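Long-range contacts in putative 2,5-diketo-D-gluconic acid reductase B (PDB 3UP8), which probably reduces small carbonyl compounds such as methylglyoxal with NADPH, as a member of the aldo/keto reductase family: residues H128-D133 / S158-T163; Q164-A169 / A196-M201; I176-V181 / S202-Y207. One frame throughout, in Å; residues are numbered along the deposited sequence.

Contact 1 of 3, residues H128-D133 / S158-T163; sequences HWPGSD and SNFNTT. With ACT (acetate ion), chain C.
Asn159 gives the one hydrogen bond between 128-133 and 158-163. Its ND2 donates to His128 O over 2.8 Å. The acceptor lies close to the plane of the amide, and the N-H points at it with an angle of 149°. The other end of the amide is held too, because OD1 bonds to Tyr206 OH.

The same amide stacks on Trp129. Amide and indole planes are 13° apart, and ND2 sits 3.3 Å above the ring plane, over its centre. CB of Asn159 covers the six-membered part of the indole at CE3, 3.5 Å away. Chi1 of Asn159 (-55°) brings CG over the indole, and the turn about chi2 lays the amide nearly flat on it.

Both segments begin where strands 122-127 and 152-158 end, at the C-terminal rim of the aldo/keto reductase TIM barrel, where this family has its active site. His128 is a predicted substrate-binding residue. Its NE2 donates to OXT of a bound acetate, probably from the crystallisation liquor, at 2.7 Å, and the acetate is also bonded to Tyr70, the predicted proton donor.

Apolar packing joins Pro130 to Phe160. CB of Pro130 lies over one face of the Phe160 ring, a CH-pi contact 4.0 Å from the centroid. Separately, CG and CD of Pro130 rest on the backbone O of Asn159, which is buried and has no polar partner in the model.

Contact 2 of 3, residues Q164-A169 / A196-M201; sequences QMEEAA and ARRLGM
Glu166 and Arg198 meet across the outer side of the contact between 164-169 and 196-201. Their side chains cross at about a right angle. The side chain of Arg198 runs out toward helix 162-171, and a bend at chi3 (62°) sets the guanidinium beside Glu166. NH2 forms a salt bridge with Glu166 OE2 at 3.1 Å. The carboxylate oxygen comes in at the edge of the guanidinium, but the two planes are 68° apart. A single nitrogen meets a single oxygen. A glutamine in place of Glu166 would probably leave the Arg198 guanidinium without its charged mate.

Leu199 points between the helices. Its CD1 lies against the backbone of Met165 and Glu166, 3.9 Å from Met165 O, while CD2 reaches CB of Ala169 at 4.2 Å. The two methyls thus bridge one turn of helix 162-171. The side chain of Glu166 crosses that of Leu199 at about a right angle, with its CG near CD1.

Deeper in lie Met165 and Met201, both selenomethionine in the deposited protein. Met165 is bent at chi3 (67°), and its terminal methyl touches the selenium of Met201, CE to SE 3.7 Å. The same methyl rests on the backbone of Ala196, Met165 CE to Ala196 N 3.4 Å, and on its CB. Met201 CE also approaches CB of Ala169.

Met201 can join this group because helix 190-199 ends at Leu199 and Gly200 turns the chain. Gly200 has positive phi and is the C-prime residue of a Schellman motif, in which Met201 N bonds to Ala196 O at 3.0 Å. The packing of helix 162-171 on helix 190-199 is that of neighbouring helices in the outer layer of a TIM barrel.

Contact 3 of 3, residues I176-V181 / S202-Y207; sequences IATNQV and SLTSYY
Ser202 opens the pairing with 176-181: its backbone N donates to Ala177 O at 3.0 Å, and its O accepts from Asn179 N. Its OG lies between its own backbone N and carbonyl carbon (chi1 59°), within 2.8 Å of Thr178 OG1. These two hydroxyls share a hydrogen bond, and Ser202 OG is also bonded to Ser29.

Leu203 points to the other face of the sheet, with Asn179 and Val181. Its CG meets CG2 of Val181 at 3.6 Å, and the two side chains cross at about a right angle. Asn179 turns its amide to Phe160 O instead.

Thr204 returns to the face of Thr178. Thr204 OG1 lies 2.9 Å from Thr178 OG1 in a second hydroxyl-hydroxyl bond. Thr178 OG1 thus stands between two hydroxyls of the neighbouring strand. Thr204 bonds with both its N and its O to strand 176-182, spanning Gln180: its N donates to Asn179 O, and its O takes Val181 N at 2.8 Å. Gln180 packs its CB against Thr204 and its CG at the edge of the Tyr206 ring, and its side chain lies near the predicted catalytic residues Lys95 and Tyr70.

Ser205 brings its CA to within 3.4 Å of Val181 O, a CA-H...O contact.

Tyr206 closes the ladder with its N bonded to Val181 O at 3.0 Å. Val181 C lies over one face of the Tyr206 ring, 3.4 Å from Tyr206 CE2. The side chain comes close to the bound acetate.

The strands run parallel, with axes 30° apart. With helix 190-199 between them in the chain they form a beta-alpha-beta unit, the sixth and seventh strands of the eight-stranded TIM barrel.

How the contacts relate
The three contacts sample different layers of one barrel. Contact 3 is core: two neighbouring strands, wholly buried, joined by regular backbone bonds and hydroxyl pairs. Contact 1 is also buried but lies at the barrel's rim, where loops meet beside the predicted active site and amide stacking replaces the ladder. Contact 2 belongs to the outer helical layer; it is only partly buried, mostly apolar, with an ion pair toward its surface. Contacts 1 and 2 share helix 162-171, and Phe160 packs on Met165. Asn159 and Ser158 tie contact 1 to contact 3 through Tyr206 and Gln180. Met201 of contact 2 leads directly into strand 202-206 of contact 3.

Contact 1 of 3, residues H128-D133 / S158-T163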
ATOM      1  N   HIS A 128      -0.412 -11.409  -2.130  1.00 12.70           N
ATOM      2  CA  HIS A 128       0.842 -10.650  -2.211  1.00 13.86           C
ATOM      3  C   HIS A 128       1.424 -10.573  -3.625  1.00 13.59           C
ATOM      4  O   HIS A 128       1.891  -9.519  -4.048  1.00 13.99           O
ATOM      5  CB  HIS A 128       1.874 -11.224  -1.219  1.00 13.52           C
ATOM      6  CG  HIS A 128       2.896 -10.230  -0.767  1.00 14.78           C
ATOM      7  ND1 HIS A 128       3.536 -10.326   0.451  1.00 14.10           N
ATOM      8  CD2 HIS A 128       3.383  -9.111  -1.360  1.00 15.04           C
ATOM      9  CE1 HIS A 128       4.379  -9.318   0.585  1.00 14.35           C
ATOM     10  NE2 HIS A 128       4.302  -8.562  -0.495  1.00 13.91           N
ATOM     11  N   TRP A 129       1.370 -11.688  -4.354  1.00 14.31           N
ATOM     12  CA  TRP A 129       1.897 -11.778  -5.706  1.00 14.16           C
ATOM     13  C   TRP A 129       0.970 -12.661  -6.531  1.00 14.78           C
ATOM     14  O   TRP A 129       0.362 -13.574  -5.981  1.00 15.35           O
ATOM     15  CB  TRP A 129       3.315 -12.366  -5.707  1.00 13.45           C
ATOM     16  CG  TRP A 129       4.338 -11.401  -5.188  1.00 14.38           C
ATOM     17  CD1 TRP A 129       4.746 -11.263  -3.902  1.00 13.44           C
ATOM     18  CD2 TRP A 129       5.049 -10.416  -5.947  1.00 12.94           C
ATOM     19  NE1 TRP A 129       5.676 -10.254  -3.803  1.00 12.52           N
ATOM     20  CE2 TRP A 129       5.870  -9.714  -5.047  1.00 13.56           C
ATOM     21  CE3 TRP A 129       5.069 -10.061  -7.303  1.00 14.41           C
ATOM     22  CZ2 TRP A 129       6.709  -8.676  -5.455  1.00 13.72           C
ATOM     23  CZ3 TRP A 129       5.909  -9.025  -7.710  1.00 14.08           C
ATOM     24  CH2 TRP A 129       6.703  -8.339  -6.781  1.00 12.68           C
ATOM     25  N   PRO A 130       0.870 -12.404  -7.854  1.00 14.93           N
ATOM     26  CA  PRO A 130       0.009 -13.213  -8.746  1.00 15.31           C
ATOM     27  C   PRO A 130       0.579 -14.577  -9.147  1.00 16.11           C
ATOM     28  O   PRO A 130      -0.197 -15.515  -9.387  1.00 16.04           O
ATOM     29  CB  PRO A 130      -0.129 -12.333  -9.990  1.00 15.16           C
ATOM     30  CG  PRO A 130       1.150 -11.562 -10.024  1.00 15.66           C
ATOM     31  CD  PRO A 130       1.455 -11.252  -8.566  1.00 14.37           C
ATOM     32  N   GLY A 131       1.909 -14.679  -9.216  1.00 16.55           N
ATOM     33  CA  GLY A 131       2.595 -15.909  -9.640  1.00 17.36           C
ATOM     34  C   GLY A 131       2.483 -17.064  -8.667  1.00 17.92           C
ATOM     35  O   GLY A 131       2.960 -16.990  -7.531  1.00 16.95           O
ATOM     36  N   SER A 132       1.834 -18.132  -9.127  1.00 18.31           N
ATOM     37  CA  SER A 132       1.520 -19.298  -8.305  1.00 19.18           C
ATOM     38  C   SER A 132       0.957 -20.402  -9.202  1.00 19.63           C
ATOM     39  O   SER A 132       0.291 -20.112 -10.205  1.00 19.49           O
ATOM     40  CB  SER A 132       0.461 -18.933  -7.259  1.00 19.27           C
ATOM     41  OG  SER A 132       0.082 -20.067  -6.485  1.00 19.76           O
ATOM     42  N   ASP A 133       1.217 -21.654  -8.833  1.00 20.01           N
ATOM     43  CA  ASP A 133       0.560 -22.824  -9.439  1.00 21.27           C
ATOM     44  C   ASP A 133      -0.885 -22.987  -8.966  1.00 20.28           C
ATOM     45  O   ASP A 133      -1.658 -23.723  -9.578  1.00 20.78           O
ATOM     46  CB  ASP A 133       1.322 -24.117  -9.082  1.00 22.49           C
ATOM     47  CG  ASP A 133       2.640 -24.259  -9.830  1.00 26.94           C
ATOM     48  OD1 ASP A 133       2.905 -23.479 -10.776  1.00 32.15           O
ATOM     49  OD2 ASP A 133       3.414 -25.179  -9.478  1.00 33.57           O
ATOM     50  N   SER A 158      -2.133  -7.635  -5.052  1.00 13.42           N
ATOM     51  CA  SER A 158      -0.872  -6.920  -5.058  1.00 13.07           C
ATOM     52  C   SER A 158      -0.025  -7.447  -6.189  1.00 13.38           C
ATOM     53  O   SER A 158       0.107  -8.667  -6.360  1.00 13.74           O
ATOM     54  CB  SER A 158      -0.162  -7.044  -3.693  1.00 13.25           C
ATOM     55  OG  SER A 158       0.984  -6.192  -3.600  1.00 14.94           O
ATOM     56  N   ASN A 159       0.532  -6.514  -6.966  1.00 13.41           N
ATOM     57  CA  ASN A 159       1.433  -6.798  -8.074  1.00 13.39           C
ATOM     58  C   ASN A 159       0.758  -7.531  -9.223  1.00 13.67           C
ATOM     59  O   ASN A 159       1.415  -8.265  -9.970  1.00 13.50           O
ATOM     60  CB  ASN A 159       2.658  -7.575  -7.582  1.00 13.18           C
ATOM     61  CG  ASN A 159       3.376  -6.860  -6.457  1.00 14.77           C
ATOM     62  OD1 ASN A 159       3.919  -5.776  -6.658  1.00 14.78           O
ATOM     63  ND2 ASN A 159       3.361  -7.448  -5.260  1.00 11.93           N
ATOM     64  N   PHE A 160      -0.550  -7.334  -9.354  1.00 13.62           N
ATOM     65  CA  PHE A 160      -1.300  -7.930 -10.449  1.00 13.64           C
ATOM     66  C   PHE A 160      -1.210  -6.999 -11.663  1.00 14.14           C
ATOM     67  O   PHE A 160      -1.276  -5.768 -11.521  1.00 12.88           O
ATOM     68  CB  PHE A 160      -2.771  -8.093 -10.055  1.00 13.74           C
ATOM     69  CG  PHE A 160      -3.060  -9.309  -9.206  1.00 14.09           C
ATOM     70  CD1 PHE A 160      -4.227 -10.052  -9.413  1.00 13.47           C
ATOM     71  CD2 PHE A 160      -2.187  -9.711  -8.199  1.00 13.79           C
ATOM     72  CE1 PHE A 160      -4.510 -11.178  -8.624  1.00 14.17           C
ATOM     73  CE2 PHE A 160      -2.456 -10.838  -7.417  1.00 13.71           C
ATOM     74  CZ  PHE A 160      -3.615 -11.573  -7.622  1.00 12.90           C
ATOM     75  N   ASN A 161      -1.089  -7.583 -12.856  1.00 14.58           N
ATOM     76  CA  ASN A 161      -1.181  -6.788 -14.075  1.00 15.16           C
ATOM     77  C   ASN A 161      -2.659  -6.552 -14.410  1.00 15.11           C
ATOM     78  O   ASN A 161      -3.539  -7.066 -13.696  1.00 14.96           O
ATOM     79  CB  ASN A 161      -0.386  -7.451 -15.214  1.00 15.55           C
ATOM     80  CG  ASN A 161      -0.978  -8.776 -15.668  1.00 14.96           C
ATOM     81  OD1 ASN A 161      -2.137  -9.081 -15.397  1.00 17.31           O
ATOM     82  ND2 ASN A 161      -0.174  -9.569 -16.377  1.00 16.42           N
ATOM     83  N   THR A 162      -2.946  -5.783 -15.470  1.00 14.67           N
ATOM     84  CA  THR A 162      -4.334  -5.412 -15.781  1.00 14.79           C
ATOM     85  C   THR A 162      -5.205  -6.627 -16.106  1.00 14.96           C
ATOM     86  O   THR A 162      -6.377  -6.682 -15.735  1.00 13.63           O
ATOM     87  CB  THR A 162      -4.453  -4.327 -16.915  1.00 14.83           C
ATOM     88  OG1 THR A 162      -3.811  -4.805 -18.089  1.00 14.18           O
ATOM     89  CG2 THR A 162      -3.755  -3.039 -16.511  1.00 15.03           C
ATOM     90  N   THR A 163      -4.613  -7.606 -16.781  1.00 15.75           N
ATOM     91  CA  THR A 163      -5.317  -8.824 -17.139  1.00 16.97           C
ATOM     92  C   THR A 163      -5.763  -9.546 -15.863  1.00 16.29           C
ATOM     93  O   THR A 163      -6.899 -10.004 -15.764  1.00 16.59           O
ATOM     94  CB  THR A 163      -4.422  -9.749 -17.998  1.00 17.28           C
ATOM     95  OG1 THR A 163      -4.005  -9.022 -19.161  1.00 20.22           O
ATOM     96  CG2 THR A 163      -5.208 -10.974 -18.445  1.00 18.75           C
TER
HETATM   97  C   ACT C 276       6.435  -5.755  -1.044  1.00 26.00           C
HETATM   98  O   ACT C 276       5.773  -4.913  -0.399  1.00 26.56           O
HETATM   99  OXT ACT C 276       6.470  -6.890  -0.554  1.00 26.28           O
HETATM  100  CH3 ACT C 276       7.146  -5.445  -2.324  1.00 26.12           C

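Contact 2 of 3, residues Q164-A169 / A196-M201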
ATOM      1  N   GLN A 164      -4.869  -9.599 -14.877  1.00 16.46           N
ATOM      2  CA  GLN A 164      -5.156 -10.288 -13.619  1.00 15.87           C
ATOM      3  C   GLN A 164      -6.113  -9.504 -12.724  1.00 15.86           C
ATOM      4  O   GLN A 164      -6.861 -10.095 -11.934  1.00 15.32           O
ATOM      5  CB  GLN A 164      -3.852 -10.604 -12.899  1.00 15.51           C
ATOM      6  CG  GLN A 164      -2.940 -11.527 -13.718  1.00 16.22           C
ATOM      7  CD  GLN A 164      -1.506 -11.523 -13.238  1.00 16.78           C
ATOM      8  OE1 GLN A 164      -1.011 -10.540 -12.668  1.00 16.06           O
ATOM      9  NE2 GLN A 164      -0.822 -12.629 -13.462  1.00 18.06           N
HETATM   10  N   MSE A 165      -6.069  -8.179 -12.839  1.00 15.87           N
HETATM   11  CA  MSE A 165      -6.981  -7.315 -12.118  1.00 16.73           C
HETATM   12  C   MSE A 165      -8.397  -7.600 -12.604  1.00 16.83           C
HETATM   13  O   MSE A 165      -9.312  -7.786 -11.799  1.00 15.68           O
HETATM   14  CB  MSE A 165      -6.634  -5.835 -12.344  1.00 16.94           C
HETATM   15  CG  MSE A 165      -5.315  -5.398 -11.677  1.00 18.70           C
HETATM   16 SE   MSE A 165      -4.712  -3.657 -12.366  1.00 21.77          SE
HETATM   17  CE  MSE A 165      -6.124  -2.588 -11.636  1.00 18.03           C
ATOM     18  N   GLU A 166      -8.560  -7.659 -13.929  1.00 17.36           N
ATOM     19  CA  GLU A 166      -9.865  -7.923 -14.530  1.00 17.89           C
ATOM     20  C   GLU A 166     -10.343  -9.303 -14.106  1.00 17.44           C
ATOM     21  O   GLU A 166     -11.510  -9.463 -13.746  1.00 16.68           O
ATOM     22  CB  GLU A 166      -9.811  -7.776 -16.059  1.00 19.04           C
ATOM     23  CG  GLU A 166      -9.720  -6.307 -16.513  1.00 24.75           C
ATOM     24  CD  GLU A 166      -9.137  -6.113 -17.923  1.00 33.64           C
ATOM     25  OE1 GLU A 166      -9.098  -7.083 -18.730  1.00 36.59           O
ATOM     26  OE2 GLU A 166      -8.712  -4.968 -18.225  1.00 37.55           O
ATOM     27  N   GLU A 167      -9.433 -10.280 -14.121  1.00 16.89           N
ATOM     28  CA  GLU A 167      -9.765 -11.646 -13.714  1.00 16.87           C
ATOM     29  C   GLU A 167     -10.175 -11.701 -12.239  1.00 15.62           C
ATOM     30  O   GLU A 167     -11.184 -12.301 -11.905  1.00 14.81           O
ATOM     31  CB  GLU A 167      -8.614 -12.635 -14.000  1.00 16.97           C
ATOM     32  CG  GLU A 167      -8.874 -14.051 -13.451  1.00 19.80           C
ATOM     33  CD  GLU A 167      -7.742 -15.044 -13.699  1.00 24.81           C
ATOM     34  OE1 GLU A 167      -6.552 -14.682 -13.554  1.00 25.94           O
ATOM     35  OE2 GLU A 167      -8.052 -16.210 -14.019  1.00 26.18           O
ATOM     36  N   ALA A 168      -9.397 -11.062 -11.368  1.00 14.52           N
ATOM     37  CA  ALA A 168      -9.751 -11.019  -9.938  1.00 13.99           C
ATOM     38  C   ALA A 168     -11.124 -10.398  -9.671  1.00 13.96           C
ATOM     39  O   ALA A 168     -11.931 -10.966  -8.937  1.00 13.94           O
ATOM     40  CB  ALA A 168      -8.647 -10.333  -9.118  1.00 13.20           C
ATOM     41  N   ALA A 169     -11.405  -9.254 -10.291  1.00 14.29           N
ATOM     42  CA  ALA A 169     -12.709  -8.600 -10.158  1.00 14.15           C
ATOM     43  C   ALA A 169     -13.854  -9.500 -10.644  1.00 14.59           C
ATOM     44  O   ALA A 169     -14.915  -9.570 -10.016  1.00 14.47           O
ATOM     45  CB  ALA A 169     -12.712  -7.244 -10.919  1.00 14.24           C
ATOM     46  N   ALA A 196      -7.684   0.166 -12.927  1.00 17.78           N
ATOM     47  CA  ALA A 196      -8.182   0.351 -11.555  1.00 17.60           C
ATOM     48  C   ALA A 196      -9.446   1.196 -11.529  1.00 18.00           C
ATOM     49  O   ALA A 196     -10.456   0.800 -10.952  1.00 17.30           O
ATOM     50  CB  ALA A 196      -7.105   0.963 -10.666  1.00 17.44           C
ATOM     51  N   ARG A 197      -9.387   2.363 -12.162  1.00 18.30           N
ATOM     52  CA  ARG A 197     -10.509   3.294 -12.191  1.00 19.65           C
ATOM     53  C   ARG A 197     -11.768   2.731 -12.877  1.00 20.19           C
ATOM     54  O   ARG A 197     -12.886   2.942 -12.401  1.00 20.47           O
ATOM     55  CB  ARG A 197     -10.073   4.627 -12.815  1.00 19.91           C
ATOM     56  CG  ARG A 197      -9.186   5.449 -11.879  1.00 21.13           C
ATOM     57  CD  ARG A 197      -8.485   6.578 -12.608  1.00 21.85           C
ATOM     58  NE  ARG A 197      -7.604   7.341 -11.718  1.00 23.00           N
ATOM     59  CZ  ARG A 197      -6.500   7.962 -12.129  1.00 23.81           C
ATOM     60  NH1 ARG A 197      -6.149   7.895 -13.405  1.00 23.69           N
ATOM     61  NH2 ARG A 197      -5.738   8.634 -11.271  1.00 23.44           N
ATOM     62  N   ARG A 198     -11.585   1.997 -13.968  1.00 20.89           N
ATOM     63  CA  ARG A 198     -12.705   1.293 -14.605  1.00 21.56           C
ATOM     64  C   ARG A 198     -13.336   0.247 -13.675  1.00 21.16           C
ATOM     65  O   ARG A 198     -14.563   0.123 -13.611  1.00 21.42           O
ATOM     66  CB  ARG A 198     -12.267   0.647 -15.916  1.00 22.48           C
ATOM     67  CG  ARG A 198     -13.423   0.024 -16.716  1.00 27.30           C
ATOM     68  CD  ARG A 198     -12.981  -0.591 -18.047  1.00 33.06           C
ATOM     69  NE  ARG A 198     -12.039  -1.703 -17.880  1.00 36.72           N
ATOM     70  CZ  ARG A 198     -12.382  -2.944 -17.534  1.00 38.35           C
ATOM     71  NH1 ARG A 198     -13.657  -3.263 -17.298  1.00 38.92           N
ATOM     72  NH2 ARG A 198     -11.444  -3.870 -17.415  1.00 38.59           N
ATOM     73  N   LEU A 199     -12.501  -0.477 -12.933  1.00 19.45           N
ATOM     74  CA  LEU A 199     -12.994  -1.537 -12.053  1.00 19.19           C
ATOM     75  C   LEU A 199     -13.409  -1.021 -10.671  1.00 18.82           C
ATOM     76  O   LEU A 199     -13.996  -1.751  -9.877  1.00 17.99           O
ATOM     77  CB  LEU A 199     -11.967  -2.676 -11.941  1.00 18.39           C
ATOM     78  CG  LEU A 199     -11.601  -3.398 -13.243  1.00 18.94           C
ATOM     79  CD1 LEU A 199     -10.382  -4.289 -13.052  1.00 20.49           C
ATOM     80  CD2 LEU A 199     -12.779  -4.227 -13.791  1.00 22.03           C
ATOM     81  N   GLY A 200     -13.122   0.249 -10.398  1.00 18.37           N
ATOM     82  CA  GLY A 200     -13.513   0.858  -9.132  1.00 17.94           C
ATOM     83  C   GLY A 200     -12.559   0.580  -7.990  1.00 17.71           C
ATOM     84  O   GLY A 200     -12.860   0.896  -6.839  1.00 18.34           O
HETATM   85  N   MSE A 201     -11.408  -0.018  -8.278  1.00 17.55           N
HETATM   86  CA  MSE A 201     -10.432  -0.221  -7.219  1.00 17.13           C
HETATM   87  C   MSE A 201      -9.438   0.938  -7.165  1.00 16.60           C
HETATM   88  O   MSE A 201      -9.333   1.702  -8.112  1.00 16.34           O
HETATM   89  CB  MSE A 201      -9.730  -1.564  -7.357  1.00 18.20           C
HETATM   90  CG  MSE A 201      -8.823  -1.712  -8.547  1.00 20.62           C
HETATM   91 SE   MSE A 201      -8.191  -3.576  -8.715  1.00 27.35          SE
HETATM   92  CE  MSE A 201      -9.813  -4.406  -9.329  1.00 24.16           C
TER

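Contact 3 of 3, residues I176-V181 / S202-Y207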
ATOM      1  N   ILE A 176     -13.063  -6.037  -5.173  1.00 14.03           N
ATOM      2  CA  ILE A 176     -11.622  -6.003  -4.951  1.00 14.14           C
ATOM      3  C   ILE A 176     -11.300  -4.545  -4.646  1.00 13.69           C
ATOM      4  O   ILE A 176     -11.549  -3.674  -5.466  1.00 13.05           O
ATOM      5  CB  ILE A 176     -10.846  -6.448  -6.195  1.00 13.77           C
ATOM      6  CG1 ILE A 176     -11.188  -7.901  -6.563  1.00 14.69           C
ATOM      7  CG2 ILE A 176      -9.329  -6.230  -6.007  1.00 13.94           C
ATOM      8  CD1 ILE A 176     -10.702  -8.946  -5.553  1.00 16.49           C
ATOM      9  N   ALA A 177     -10.773  -4.289  -3.450  1.00 13.47           N
ATOM     10  CA  ALA A 177     -10.597  -2.929  -2.971  1.00 12.93           C
ATOM     11  C   ALA A 177      -9.457  -2.164  -3.648  1.00 13.08           C
ATOM     12  O   ALA A 177      -9.600  -0.977  -3.968  1.00 13.63           O
ATOM     13  CB  ALA A 177     -10.389  -2.948  -1.433  1.00 12.92           C
ATOM     14  N   THR A 178      -8.314  -2.831  -3.838  1.00 12.99           N
ATOM     15  CA  THR A 178      -7.086  -2.168  -4.250  1.00 12.85           C
ATOM     16  C   THR A 178      -6.155  -3.165  -4.917  1.00 13.01           C
ATOM     17  O   THR A 178      -6.268  -4.377  -4.709  1.00 12.94           O
ATOM     18  CB  THR A 178      -6.350  -1.478  -3.027  1.00 13.18           C
ATOM     19  OG1 THR A 178      -5.421  -0.488  -3.494  1.00 13.94           O
ATOM     20  CG2 THR A 178      -5.585  -2.499  -2.176  1.00 12.54           C
ATOM     21  N   ASN A 179      -5.256  -2.638  -5.739  1.00 12.69           N
ATOM     22  CA  ASN A 179      -4.082  -3.368  -6.211  1.00 13.20           C
ATOM     23  C   ASN A 179      -2.841  -2.609  -5.717  1.00 13.46           C
ATOM     24  O   ASN A 179      -2.600  -1.452  -6.099  1.00 13.44           O
ATOM     25  CB  ASN A 179      -4.089  -3.495  -7.747  1.00 12.88           C
ATOM     26  CG  ASN A 179      -2.943  -4.363  -8.278  1.00 13.85           C
ATOM     27  OD1 ASN A 179      -2.338  -5.147  -7.543  1.00 13.17           O
ATOM     28  ND2 ASN A 179      -2.638  -4.211  -9.557  1.00 14.13           N
ATOM     29  N   GLN A 180      -2.082  -3.258  -4.846  1.00 12.66           N
ATOM     30  CA  GLN A 180      -0.892  -2.668  -4.297  1.00 12.86           C
ATOM     31  C   GLN A 180       0.281  -3.011  -5.200  1.00 12.75           C
ATOM     32  O   GLN A 180       0.598  -4.185  -5.423  1.00 12.39           O
ATOM     33  CB  GLN A 180      -0.636  -3.132  -2.854  1.00 12.19           C
ATOM     34  CG  GLN A 180       0.631  -2.505  -2.274  1.00 12.49           C
ATOM     35  CD  GLN A 180       0.843  -2.780  -0.796  1.00 13.07           C
ATOM     36  OE1 GLN A 180      -0.095  -2.722   0.016  1.00 13.64           O
ATOM     37  NE2 GLN A 180       2.095  -3.049  -0.428  1.00 11.53           N
ATOM     38  N   VAL A 181       0.895  -1.964  -5.741  1.00 13.01           N
ATOM     39  CA  VAL A 181       1.969  -2.090  -6.719  1.00 12.95           C
ATOM     40  C   VAL A 181       3.072  -1.063  -6.458  1.00 14.10           C
ATOM     41  O   VAL A 181       2.850  -0.050  -5.790  1.00 13.00           O
ATOM     42  CB  VAL A 181       1.456  -1.871  -8.161  1.00 13.60           C
ATOM     43  CG1 VAL A 181       0.425  -2.954  -8.557  1.00 13.17           C
ATOM     44  CG2 VAL A 181       0.874  -0.457  -8.343  1.00 13.43           C
ATOM     45  N   SER A 202      -8.751   1.075  -6.038  1.00 15.78           N
ATOM     46  CA  SER A 202      -7.638   2.001  -5.918  1.00 16.23           C
ATOM     47  C   SER A 202      -6.316   1.332  -6.282  1.00 15.87           C
ATOM     48  O   SER A 202      -6.238   0.125  -6.536  1.00 15.86           O
ATOM     49  CB  SER A 202      -7.554   2.559  -4.495  1.00 15.57           C
ATOM     50  OG  SER A 202      -7.384   1.491  -3.569  1.00 16.48           O
ATOM     51  N   LEU A 203      -5.279   2.152  -6.336  1.00 15.97           N
ATOM     52  CA  LEU A 203      -3.928   1.686  -6.427  1.00 16.63           C
ATOM     53  C   LEU A 203      -3.210   2.076  -5.136  1.00 16.70           C
ATOM     54  O   LEU A 203      -3.238   3.247  -4.714  1.00 17.18           O
ATOM     55  CB  LEU A 203      -3.268   2.336  -7.637  1.00 17.62           C
ATOM     56  CG  LEU A 203      -1.875   1.896  -8.042  1.00 18.65           C
ATOM     57  CD1 LEU A 203      -1.650   2.262  -9.511  1.00 18.07           C
ATOM     58  CD2 LEU A 203      -0.822   2.538  -7.142  1.00 20.78           C
ATOM     59  N   THR A 204      -2.588   1.097  -4.491  1.00 15.70           N
ATOM     60  CA  THR A 204      -1.734   1.410  -3.372  1.00 15.46           C
ATOM     61  C   THR A 204      -0.263   1.356  -3.786  1.00 15.47           C
ATOM     62  O   THR A 204       0.213   0.332  -4.256  1.00 15.16           O
ATOM     63  CB  THR A 204      -1.991   0.498  -2.179  1.00 15.34           C
ATOM     64  OG1 THR A 204      -3.357   0.637  -1.777  1.00 14.61           O
ATOM     65  CG2 THR A 204      -1.077   0.900  -1.000  1.00 14.69           C
ATOM     66  N   SER A 205       0.437   2.470  -3.586  1.00 15.13           N
ATOM     67  CA  SER A 205       1.842   2.608  -3.978  1.00 15.28           C
ATOM     68  C   SER A 205       2.817   2.150  -2.897  1.00 15.18           C
ATOM     69  O   SER A 205       2.677   2.535  -1.731  1.00 14.89           O
ATOM     70  CB  SER A 205       2.136   4.079  -4.303  1.00 15.73           C
ATOM     71  OG  SER A 205       3.534   4.322  -4.274  1.00 17.15           O
ATOM     72  N   TYR A 206       3.802   1.340  -3.292  1.00 14.30           N
ATOM     73  CA  TYR A 206       5.007   1.144  -2.485  1.00 15.08           C
ATOM     74  C   TYR A 206       6.253   1.594  -3.264  1.00 15.47           C
ATOM     75  O   TYR A 206       6.207   1.745  -4.496  1.00 15.07           O
ATOM     76  CB  TYR A 206       5.153  -0.290  -1.928  1.00 14.43           C
ATOM     77  CG  TYR A 206       5.377  -1.405  -2.944  1.00 14.38           C
ATOM     78  CD1 TYR A 206       6.644  -1.651  -3.472  1.00 14.44           C
ATOM     79  CD2 TYR A 206       4.326  -2.235  -3.340  1.00 13.72           C
ATOM     80  CE1 TYR A 206       6.860  -2.684  -4.391  1.00 15.88           C
ATOM     81  CE2 TYR A 206       4.531  -3.275  -4.260  1.00 16.46           C
ATOM     82  CZ  TYR A 206       5.804  -3.490  -4.773  1.00 14.38           C
ATOM     83  OH  TYR A 206       6.038  -4.506  -5.671  1.00 15.10           O
ATOM     84  N   TYR A 207       7.343   1.813  -2.526  1.00 15.98           N
ATOM     85  CA  TYR A 207       8.638   2.285  -3.067  1.00 17.03           C
ATOM     86  C   TYR A 207       8.558   3.690  -3.669  1.00 17.57           C
ATOM     87  O   TYR A 207       9.202   3.979  -4.680  1.00 17.47           O
ATOM     88  CB  TYR A 207       9.228   1.309  -4.103  1.00 16.92           C
ATOM     89  CG  TYR A 207      10.408   0.509  -3.592  1.00 18.52           C
ATOM     90  CD1 TYR A 207      10.466  -0.868  -3.782  1.00 20.42           C
ATOM     91  CD2 TYR A 207      11.475   1.132  -2.931  1.00 20.68           C
ATOM     92  CE1 TYR A 207      11.549  -1.612  -3.317  1.00 20.98           C
ATOM     93  CE2 TYR A 207      12.562   0.398  -2.458  1.00 21.48           C
ATOM     94  CZ  TYR A 207      12.584  -0.984  -2.658  1.00 22.79           C
ATOM     95  OH  TYR A 207      13.628  -1.740  -2.187  1.00 20.96           O
TER